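Local coordinates for protein fimbrial subunit type 1 (Actinomyces oris, PDB 3UXF) that builds the shaft of type 1 fimbriae on the cell surface as their major subunit, a secreted pilin that is anchored to the peptidoglycan, at residues Lys355-Lys360 against Thr419-Tyr424; Ala375-Tyr380 against Phe412-Gln417; Glu153-Thr158 against Val176-Thr181. One frame throughout, in Å; residues are numbered along the deposited sequence.

Contact 1. Residues Lys355-Lys360 against Thr419-Tyr424. Unlike the reference sequence in segment 355-360: Ile357 (reference Val).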
loop_
_atom_site.group_PDB
_atom_site.type_symbol
_atom_site.label_atom_id
_atom_site.label_comp_id
_atom_site.label_asym_id
_atom_site.label_seq_id
_atom_site.Cartn_x
_atom_site.Cartn_y
_atom_site.Cartn_z
ATOM N N LYS A 355 5.275 5.740 24.760
ATOM C CA LYS A 355 5.099 5.806 26.212
ATOM C C LYS A 355 5.362 7.210 26.695
ATOM O O LYS A 355 6.280 7.855 26.193
ATOM C CB LYS A 355 6.131 4.865 26.842
ATOM C CG LYS A 355 6.201 4.990 28.372
ATOM C CD LYS A 355 7.251 4.029 29.019
ATOM C CE LYS A 355 7.126 2.604 28.491
ATOM N NZ LYS A 355 5.995 1.888 29.133
ATOM N N VAL A 356 4.571 7.698 27.652
ATOM C CA VAL A 356 4.873 8.950 28.324
ATOM C C VAL A 356 5.203 8.614 29.764
ATOM O O VAL A 356 4.465 7.873 30.408
ATOM C CB VAL A 356 3.654 9.893 28.302
ATOM C CG1 VAL A 356 3.914 11.113 29.140
ATOM C CG2 VAL A 356 3.332 10.273 26.826
ATOM N N ILE A 357 6.323 9.123 30.272
ATOM C CA ILE A 357 6.598 8.994 31.711
ATOM C C ILE A 357 6.387 10.358 32.341
ATOM O O ILE A 357 7.086 11.311 31.975
ATOM C CB ILE A 357 8.027 8.503 32.003
ATOM C CG1 ILE A 357 8.224 7.114 31.415
ATOM C CG2 ILE A 357 8.232 8.403 33.497
ATOM C CD1 ILE A 357 9.700 6.620 31.440
ATOM N N LEU A 358 5.412 10.464 33.247
ATOM C CA LEU A 358 5.097 11.733 33.878
ATOM C C LEU A 358 5.793 11.731 35.231
ATOM O O LEU A 358 5.543 10.842 36.051
ATOM C CB LEU A 358 3.578 11.830 34.026
ATOM C CG LEU A 358 2.949 13.137 34.517
ATOM C CD1 LEU A 358 1.418 13.044 34.337
ATOM C CD2 LEU A 358 3.263 13.408 35.971
ATOM N N THR A 359 6.665 12.717 35.456
ATOM C CA THR A 359 7.274 12.917 36.775
ATOM C C THR A 359 6.653 14.126 37.450
ATOM O O THR A 359 6.596 15.221 36.874
ATOM C CB THR A 359 8.777 13.162 36.669
ATOM O OG1 THR A 359 9.390 11.989 36.129
ATOM C CG2 THR A 359 9.394 13.464 38.065
ATOM N N LYS A 360 6.170 13.926 38.668
ATOM C CA LYS A 360 5.550 14.999 39.421
ATOM C C LYS A 360 6.522 15.559 40.444
ATOM O O LYS A 360 7.157 14.815 41.184
ATOM C CB LYS A 360 4.283 14.506 40.120
ATOM C CG LYS A 360 3.516 15.592 40.852
ATOM C CD LYS A 360 2.816 16.527 39.883
ATOM C CE LYS A 360 1.842 17.440 40.603
ATOM N NZ LYS A 360 2.528 18.526 41.350
ATOM N N THR A 419 5.880 9.225 40.085
ATOM C CA THR A 419 5.807 9.080 38.619
ATOM C C THR A 419 4.613 8.251 38.203
ATOM O O THR A 419 4.053 7.491 38.989
ATOM C CB THR A 419 7.058 8.397 38.060
ATOM O OG1 THR A 419 7.095 7.052 38.552
ATOM C CG2 THR A 419 8.309 9.141 38.474
ATOM N N VAL A 420 4.221 8.373 36.942
ATOM C CA VAL A 420 3.224 7.451 36.400
ATOM C C VAL A 420 3.484 7.329 34.915
ATOM O O VAL A 420 3.893 8.304 34.275
ATOM C CB VAL A 420 1.754 7.882 36.666
ATOM C CG1 VAL A 420 1.423 9.224 36.012
ATOM C CG2 VAL A 420 0.763 6.803 36.206
ATOM N N GLU A 421 3.284 6.135 34.378
ATOM C CA GLU A 421 3.397 5.955 32.920
ATOM C C GLU A 421 2.033 6.070 32.282
ATOM O O GLU A 421 1.032 5.558 32.809
ATOM C CB GLU A 421 4.005 4.596 32.573
ATOM C CG GLU A 421 5.397 4.455 33.123
ATOM C CD GLU A 421 6.152 3.257 32.600
ATOM O OE1 GLU A 421 5.543 2.363 31.979
ATOM O OE2 GLU A 421 7.383 3.239 32.809
ATOM N N ILE A 422 1.994 6.759 31.145
ATOM C CA ILE A 422 0.777 6.855 30.353
ATOM C C ILE A 422 1.074 6.078 29.067
ATOM O O ILE A 422 1.825 6.537 28.185
ATOM C CB ILE A 422 0.421 8.312 30.071
ATOM C CG1 ILE A 422 0.208 9.049 31.413
ATOM C CG2 ILE A 422 -0.824 8.372 29.204
ATOM C CD1 ILE A 422 -0.047 10.516 31.261
ATOM N N ASN A 423 0.522 4.863 28.989
ATOM C CA ASN A 423 0.842 3.936 27.911
ATOM C C ASN A 423 -0.397 3.579 27.133
ATOM O O ASN A 423 -1.279 2.945 27.715
ATOM C CB ASN A 423 1.341 2.612 28.503
ATOM C CG ASN A 423 2.618 2.758 29.317
ATOM O OD1 ASN A 423 3.477 3.601 28.999
ATOM N ND2 ASN A 423 2.763 1.945 30.331
ATOM N N TYR A 424 -0.516 3.906 25.845
ATOM C CA TYR A 424 0.462 4.630 25.047
ATOM C C TYR A 424 -0.311 5.610 24.169
ATOM O O TYR A 424 -1.498 5.417 23.928
ATOM C CB TYR A 424 1.231 3.661 24.149
ATOM C CG TYR A 424 1.842 2.495 24.887
ATOM C CD1 TYR A 424 3.130 2.570 25.387
ATOM C CD2 TYR A 424 1.130 1.322 25.086
ATOM C CE1 TYR A 424 3.694 1.516 26.063
ATOM C CE2 TYR A 424 1.688 0.259 25.767
ATOM C CZ TYR A 424 2.972 0.364 26.254
ATOM O OH TYR A 424 3.544 -0.683 26.932
HETATM O O HOH W 1 5.774 -0.849 28.340
#

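Contact 2. Residues Ala375-Tyr380 against Phe412-Gln417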
loop_
_atom_site.group_PDB
_atom_site.type_symbol
_atom_site.label_atom_id
_atom_site.label_comp_id
_atom_site.label_asym_id
_atom_site.label_seq_id
_atom_site.Cartn_x
_atom_site.Cartn_y
_atom_site.Cartn_z
ATOM N N ALA A 375 -0.992 12.339 42.893
ATOM C CA ALA A 375 -1.462 13.308 41.930
ATOM C C ALA A 375 -2.148 12.534 40.809
ATOM O O ALA A 375 -1.657 11.487 40.384
ATOM C CB ALA A 375 -0.274 14.113 41.352
ATOM N N GLN A 376 -3.290 13.026 40.356
ATOM C CA GLN A 376 -4.022 12.353 39.264
ATOM C C GLN A 376 -4.122 13.242 38.039
ATOM O O GLN A 376 -4.240 14.477 38.142
ATOM C CB GLN A 376 -5.420 11.941 39.734
ATOM C CG GLN A 376 -5.342 11.000 40.935
ATOM C CD GLN A 376 -6.658 10.321 41.173
ATOM O OE1 GLN A 376 -7.713 10.941 41.147
ATOM N NE2 GLN A 376 -6.603 9.007 41.337
ATOM N N PHE A 377 -4.080 12.605 36.884
ATOM C CA PHE A 377 -4.153 13.296 35.618
ATOM C C PHE A 377 -5.063 12.597 34.646
ATOM O O PHE A 377 -5.200 11.373 34.680
ATOM C CB PHE A 377 -2.769 13.349 34.999
ATOM C CG PHE A 377 -1.799 14.153 35.791
ATOM C CD1 PHE A 377 -1.578 15.490 35.474
ATOM C CD2 PHE A 377 -1.076 13.570 36.829
ATOM C CE1 PHE A 377 -0.648 16.279 36.226
ATOM C CE2 PHE A 377 -0.155 14.339 37.575
ATOM C CZ PHE A 377 0.064 15.694 37.259
ATOM N N GLN A 378 -5.636 13.379 33.748
ATOM C CA GLN A 378 -6.313 12.825 32.583
ATOM C C GLN A 378 -5.683 13.502 31.372
ATOM O O GLN A 378 -4.941 14.482 31.526
ATOM C CB GLN A 378 -7.807 13.106 32.614
ATOM C CG GLN A 378 -8.404 12.467 33.850
ATOM C CD GLN A 378 -9.907 12.379 33.798
ATOM O OE1 GLN A 378 -10.605 13.373 33.537
ATOM N NE2 GLN A 378 -10.431 11.172 34.049
ATOM N N VAL A 379 -5.954 12.960 30.180
ATOM C CA VAL A 379 -5.282 13.445 28.957
ATOM C C VAL A 379 -6.313 13.783 27.895
ATOM O O VAL A 379 -7.304 13.047 27.724
ATOM C CB VAL A 379 -4.339 12.367 28.367
ATOM C CG1 VAL A 379 -3.523 12.945 27.187
ATOM C CG2 VAL A 379 -3.406 11.784 29.469
ATOM N N TYR A 380 -6.088 14.881 27.165
ATOM C CA TYR A 380 -6.961 15.261 26.058
ATOM C C TYR A 380 -6.115 15.535 24.808
ATOM O O TYR A 380 -4.925 15.839 24.914
ATOM C CB TYR A 380 -7.699 16.573 26.391
ATOM C CG TYR A 380 -8.653 16.473 27.567
ATOM C CD1 TYR A 380 -8.167 16.467 28.860
ATOM C CD2 TYR A 380 -10.037 16.429 27.370
ATOM C CE1 TYR A 380 -9.023 16.389 29.949
ATOM C CE2 TYR A 380 -10.915 16.325 28.464
ATOM C CZ TYR A 380 -10.393 16.309 29.730
ATOM O OH TYR A 380 -11.250 16.241 30.814
ATOM N N PHE A 412 -4.673 8.706 35.542
ATOM C CA PHE A 412 -3.327 8.213 35.752
ATOM C C PHE A 412 -2.820 8.806 37.057
ATOM O O PHE A 412 -2.860 10.028 37.222
ATOM C CB PHE A 412 -2.435 8.578 34.547
ATOM C CG PHE A 412 -2.946 8.000 33.299
ATOM C CD1 PHE A 412 -3.912 8.676 32.566
ATOM C CD2 PHE A 412 -2.604 6.707 32.925
ATOM C CE1 PHE A 412 -4.502 8.090 31.429
ATOM C CE2 PHE A 412 -3.168 6.118 31.798
ATOM C CZ PHE A 412 -4.114 6.805 31.053
ATOM N N THR A 413 -2.397 7.946 37.992
ATOM C CA THR A 413 -2.052 8.401 39.338
ATOM C C THR A 413 -0.564 8.186 39.649
ATOM O O THR A 413 -0.047 7.061 39.461
ATOM C CB THR A 413 -2.885 7.631 40.396
ATOM O OG1 THR A 413 -4.274 7.851 40.129
ATOM C CG2 THR A 413 -2.561 8.144 41.813
ATOM N N THR A 414 0.122 9.244 40.130
ATOM C CA THR A 414 1.537 9.106 40.464
ATOM C C THR A 414 1.723 8.204 41.697
ATOM O O THR A 414 0.924 8.251 42.652
ATOM C CB THR A 414 2.247 10.443 40.711
ATOM O OG1 THR A 414 1.558 11.213 41.696
ATOM C CG2 THR A 414 2.348 11.241 39.375
ATOM N N ALA A 415 2.777 7.405 41.636
ATOM C CA ALA A 415 3.107 6.459 42.710
ATOM C C ALA A 415 4.609 6.218 42.710
ATOM O O ALA A 415 5.346 6.682 41.835
ATOM C CB ALA A 415 2.383 5.162 42.451
ATOM N N GLY A 416 5.099 5.458 43.689
ATOM C CA GLY A 416 6.521 5.214 43.732
ATOM C C GLY A 416 7.288 6.465 44.103
ATOM O O GLY A 416 7.141 6.986 45.207
ATOM N N GLN A 417 8.105 6.940 43.169
ATOM C CA GLN A 417 8.873 8.151 43.359
ATOM C C GLN A 417 8.235 9.325 42.613
ATOM O O GLN A 417 8.921 10.073 41.911
ATOM C CB GLN A 417 10.299 7.936 42.865
ATOM C CG GLN A 417 11.033 6.859 43.669
ATOM C CD GLN A 417 11.164 7.263 45.119
ATOM O OE1 GLN A 417 11.771 8.285 45.431
ATOM N NE2 GLN A 417 10.585 6.470 46.013
#

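Contact 3. Residues Glu153-Thr158 against Val176-Thr181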
loop_
_atom_site.group_PDB
_atom_site.type_symbol
_atom_site.label_atom_id
_atom_site.label_comp_id
_atom_site.label_asym_id
_atom_site.label_seq_id
_atom_site.Cartn_x
_atom_site.Cartn_y
_atom_site.Cartn_z
ATOM N N GLU A 153 1.494 -5.471 -20.212
ATOM C CA GLU A 153 0.474 -5.860 -21.180
ATOM C C GLU A 153 1.143 -6.364 -22.438
ATOM O O GLU A 153 2.153 -5.815 -22.824
ATOM C CB GLU A 153 -0.378 -4.666 -21.561
ATOM C CG GLU A 153 -1.255 -4.190 -20.407
ATOM C CD GLU A 153 -2.392 -3.278 -20.857
ATOM O OE1 GLU A 153 -2.199 -2.490 -21.831
ATOM O OE2 GLU A 153 -3.478 -3.356 -20.223
ATOM N N ASP A 154 0.575 -7.389 -23.049
ATOM C CA ASP A 154 1.070 -7.861 -24.354
ATOM C C ASP A 154 0.974 -6.727 -25.372
ATOM O O ASP A 154 0.048 -5.885 -25.338
ATOM C CB ASP A 154 0.231 -9.024 -24.893
ATOM C CG ASP A 154 0.387 -10.322 -24.103
ATOM O OD1 ASP A 154 1.250 -10.438 -23.216
ATOM O OD2 ASP A 154 -0.369 -11.259 -24.446
ATOM N N PHE A 155 1.877 -6.742 -26.351
ATOM C CA PHE A 155 1.832 -5.708 -27.357
ATOM C C PHE A 155 2.488 -6.201 -28.635
ATOM O O PHE A 155 3.162 -7.244 -28.627
ATOM C CB PHE A 155 2.477 -4.419 -26.845
ATOM C CG PHE A 155 3.949 -4.536 -26.564
ATOM C CD1 PHE A 155 4.880 -4.158 -27.524
ATOM C CD2 PHE A 155 4.406 -4.998 -25.334
ATOM C CE1 PHE A 155 6.229 -4.258 -27.281
ATOM C CE2 PHE A 155 5.750 -5.089 -25.077
ATOM C CZ PHE A 155 6.680 -4.720 -26.063
ATOM N N VAL A 156 2.224 -5.484 -29.724
ATOM C CA VAL A 156 2.785 -5.817 -31.025
ATOM C C VAL A 156 3.791 -4.743 -31.390
ATOM O O VAL A 156 3.527 -3.540 -31.197
ATOM C CB VAL A 156 1.688 -5.874 -32.081
ATOM C CG1 VAL A 156 2.297 -6.054 -33.490
ATOM C CG2 VAL A 156 0.732 -7.005 -31.779
ATOM N N VAL A 157 4.941 -5.157 -31.928
ATOM C CA VAL A 157 5.948 -4.214 -32.366
ATOM C C VAL A 157 6.377 -4.585 -33.784
ATOM O O VAL A 157 6.291 -5.761 -34.166
ATOM C CB VAL A 157 7.137 -4.233 -31.404
ATOM C CG1 VAL A 157 7.884 -5.556 -31.448
ATOM C CG2 VAL A 157 8.046 -3.039 -31.637
ATOM N N THR A 158 6.784 -3.598 -34.578
ATOM C CA THR A 158 7.361 -3.883 -35.879
ATOM C C THR A 158 8.853 -3.533 -35.864
ATOM O O THR A 158 9.248 -2.538 -35.249
ATOM C CB THR A 158 6.664 -3.099 -37.025
ATOM O OG1 THR A 158 6.775 -1.675 -36.864
ATOM C CG2 THR A 158 5.186 -3.429 -37.063
ATOM N N VAL A 176 11.144 -0.327 -26.610
ATOM C CA VAL A 176 9.768 -0.255 -26.150
ATOM C C VAL A 176 9.691 -0.240 -24.628
ATOM O O VAL A 176 10.458 -0.917 -23.949
ATOM C CB VAL A 176 8.916 -1.413 -26.713
ATOM C CG1 VAL A 176 8.703 -1.235 -28.205
ATOM C CG2 VAL A 176 9.574 -2.747 -26.425
ATOM N N TYR A 177 8.761 0.551 -24.108
ATOM C CA TYR A 177 8.531 0.658 -22.673
ATOM C C TYR A 177 7.105 0.209 -22.396
ATOM O O TYR A 177 6.179 1.016 -22.411
ATOM C CB TYR A 177 8.734 2.099 -22.203
ATOM C CG TYR A 177 10.128 2.633 -22.447
ATOM C CD1 TYR A 177 11.050 2.719 -21.414
ATOM C CD2 TYR A 177 10.521 3.045 -23.710
ATOM C CE1 TYR A 177 12.322 3.203 -21.633
ATOM C CE2 TYR A 177 11.790 3.530 -23.938
ATOM C CZ TYR A 177 12.687 3.609 -22.897
ATOM O OH TYR A 177 13.953 4.089 -23.122
ATOM N N PRO A 178 6.931 -1.087 -22.165
ATOM C CA PRO A 178 5.597 -1.660 -21.970
ATOM C C PRO A 178 4.877 -1.113 -20.745
ATOM O O PRO A 178 5.503 -0.682 -19.780
ATOM C CB PRO A 178 5.874 -3.156 -21.806
ATOM C CG PRO A 178 7.286 -3.245 -21.388
ATOM C CD PRO A 178 7.992 -2.096 -22.021
ATOM N N LYS A 179 3.554 -1.142 -20.808
ATOM C CA LYS A 179 2.700 -0.653 -19.737
ATOM C C LYS A 179 2.317 -1.770 -18.768
ATOM O O LYS A 179 2.018 -2.889 -19.180
ATOM C CB LYS A 179 1.424 -0.060 -20.365
ATOM C CG LYS A 179 0.395 0.464 -19.349
ATOM C CD LYS A 179 -0.993 0.718 -19.991
ATOM C CE LYS A 179 -1.242 2.204 -20.258
ATOM N NZ LYS A 179 -1.102 3.055 -19.031
ATOM N N ASN A 180 2.276 -1.447 -17.473
ATOM C CA ASN A 180 1.734 -2.388 -16.505
ATOM C C ASN A 180 0.266 -2.731 -16.711
ATOM O O ASN A 180 -0.565 -1.858 -16.991
ATOM C CB ASN A 180 1.889 -1.805 -15.111
ATOM C CG ASN A 180 3.280 -1.924 -14.577
ATOM O OD1 ASN A 180 4.117 -2.653 -15.115
ATOM N ND2 ASN A 180 3.528 -1.257 -13.456
ATOM N N THR A 181 -0.080 -3.995 -16.527
ATOM C CA THR A 181 -1.466 -4.408 -16.615
ATOM C C THR A 181 -2.301 -3.900 -15.458
ATOM O O THR A 181 -3.528 -3.840 -15.569
ATOM C CB THR A 181 -1.597 -5.938 -16.570
ATOM O OG1 THR A 181 -0.890 -6.455 -15.434
ATOM C CG2 THR A 181 -1.029 -6.557 -17.847
HETATM O O HOH W 2 2.598 -3.018 -22.898
#

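Contact 1. Residues Lys355-Lys360 against Thr419-Tyr424
With CG of Lys355 trans to its backbone nitrogen (chi1 171°) and the chain folding back at its last two torsions, the ammonium is carried across to the neighbouring strand, where Glu421 and Asn423 lie on the same face of the sheet. Asn423 has CG anti to its carbonyl carbon (chi1 -62°), and its side chain lies alongside that of Lys355, pointing the same way. NZ of Lys355 makes a salt bridge to OE1 of Glu421 at 2.9 Å, coming from above the carboxylate plane. A second hydrogen bond, 3.0 Å from Lys355 NZ to Asn423 OD1, also arrives from above, 47° out of the carbonyl plane. The triangle closes within one strand: ND2 of Asn423 donates almost straight to the anti lone pair of Glu421 OE1 over 3.3 Å, so two donors grip that oxygen and the amide has a fixed sense. A water joins Lys355 NZ to Tyr424 OH, while the tyrosine ring lies with one face over Asn423 CB.

Beneath this polar cluster, Val356 pairs with Ile422 and Leu358 with Val420 through four backbone hydrogen bonds, among them Ile422 N to Val356 O at 2.8 Å. Their side chains populate the opposite face, where CB of Leu358 meets CG1 of Val420 at 3.9 Å and the CD1 carbons of Leu358 and Ile422 approach to 4.2 Å. Phe377, Val379, Phe412 and Leu447 cover this apolar side. Lys360, the last residue of segment 355-360, is covalently joined through NZ to CG of Asp484 on strand 478-484. Strands with a largely polar outer face and an apolar inner one are usual in beta sandwiches; the Lys-Asp isopeptide cross-link joined to them is a hallmark of Gram-positive pilin domains, here of the prealbumin-like fold.

Contact 2. Residues Ala375-Tyr380 against Phe412-Gln417
Phe412 enters through its backbone, exchanging two hydrogen bonds with Phe377: its N reaches Phe377 O at 2.9 Å, and its O accepts from Phe377 N. That same carbonyl oxygen of Phe412 lies in the plane of the Phe377 ring, at the edge, and receives a CA-H...O contact from Gln376. The Phe412 ring meets strand 376-385 through CE1, 4.3 Å from CG2 of Val379, and it also packs on Val420 and Ile422. The pair thus presents aromatic groups to the interior of the beta sandwich in the prealbumin-like domain, where strand 412-413 lines the edge of strand 376-385.

Thr413 faces the other way, beside Gln376, the two side chains pointing in one direction. With OG1 next to its own backbone nitrogen (chi1 -59°), Thr413 accepts from NE2 of Gln376 at 2.9 Å, the hydroxyl tilted 24° from the amide plane.

Thr414 prolongs the pairing beyond the strand. Its N gives a hydrogen bond to Ala375 O at 2.9 Å, and its OG1, held between the backbone N and carbonyl carbon, accepts from Ala375 N at 3.0 Å. This hydroxyl is also hydrogen-bonded to Tyr372 O, while CG2 approaches CE2 of Phe377 at 4.4 Å.

Contact 3. Residues Glu153-Thr158 against Val176-Thr181
Apolar packing is carried by Phe155, whose ring comes up against two residues of the opposing segment. CZ of Phe155 touches CG2 of Val176 at 3.5 Å, and CE2 of Phe155 rests 3.8 Å from CB of Pro178, both residues crossing the phenylalanine side chain obliquely. The ring stands between the two segments because CG lies between the backbone nitrogen and carbonyl carbon (chi1 65°), with Glu153 O at the ring edge, in its plane. Farther along the strand, CG2 of Val157 meets CG1 of Val176 at 3.9 Å. Val157 also packs on Leu45, as does Val176, and Pro178 lies against Val47, which extends this apolar seam to strand 44-48.

Polar contact is concentrated at Glu153. Its backbone N donates to Lys179 O over 2.8 Å, at an N-H...O angle of 161°. A water adds a second link, donating to Glu153 O and accepting from Lys179 N at 3.0 Å, and so gives the two backbones an indirect connection where the segments have drawn apart. The Glu153 carboxylate runs beside the Lys179 chain, touching its CD through OE1, but OE1 of Glu153 and NZ of Lys179 stay 6.3 Å apart, too far for a salt bridge.

Aliphatic contact flanks the direct bond. The side chains of Glu153 and Thr181 pass each other in opposite directions, with CG of Glu153 3.5 Å from CG2 of Thr181, while the hydroxyl of Thr181 is hydrogen-bonded to Pro151 O. Apolar side chains meeting between strand 155-159 of one sheet and the end of strand 170-176 of another are the interior packing of a beta sandwich, here in the N-terminal domain of the pilin.

In the fold
Contacts 1 and 2 belong to one domain and touch directly, their centres about 8 Å apart: contact 2 is nested inside the chain loop that contact 1 closes, and its two phenylalanines pack on the apolar face of strands 355-360 and 419-424. Contact 2 is the more buried of the pair, whereas contact 1 also has a face bearing the Lys355-Glu421 salt bridge, part of it exposed. Contact 3, like contact 1 only partly buried, lies about 58 Å from it, centre to centre, in the N-terminal domain on the opposite side of the chain's centre. Contacts 1 and 2 rely on paired strand backbones; contact 3 relies mainly on side-chain packing.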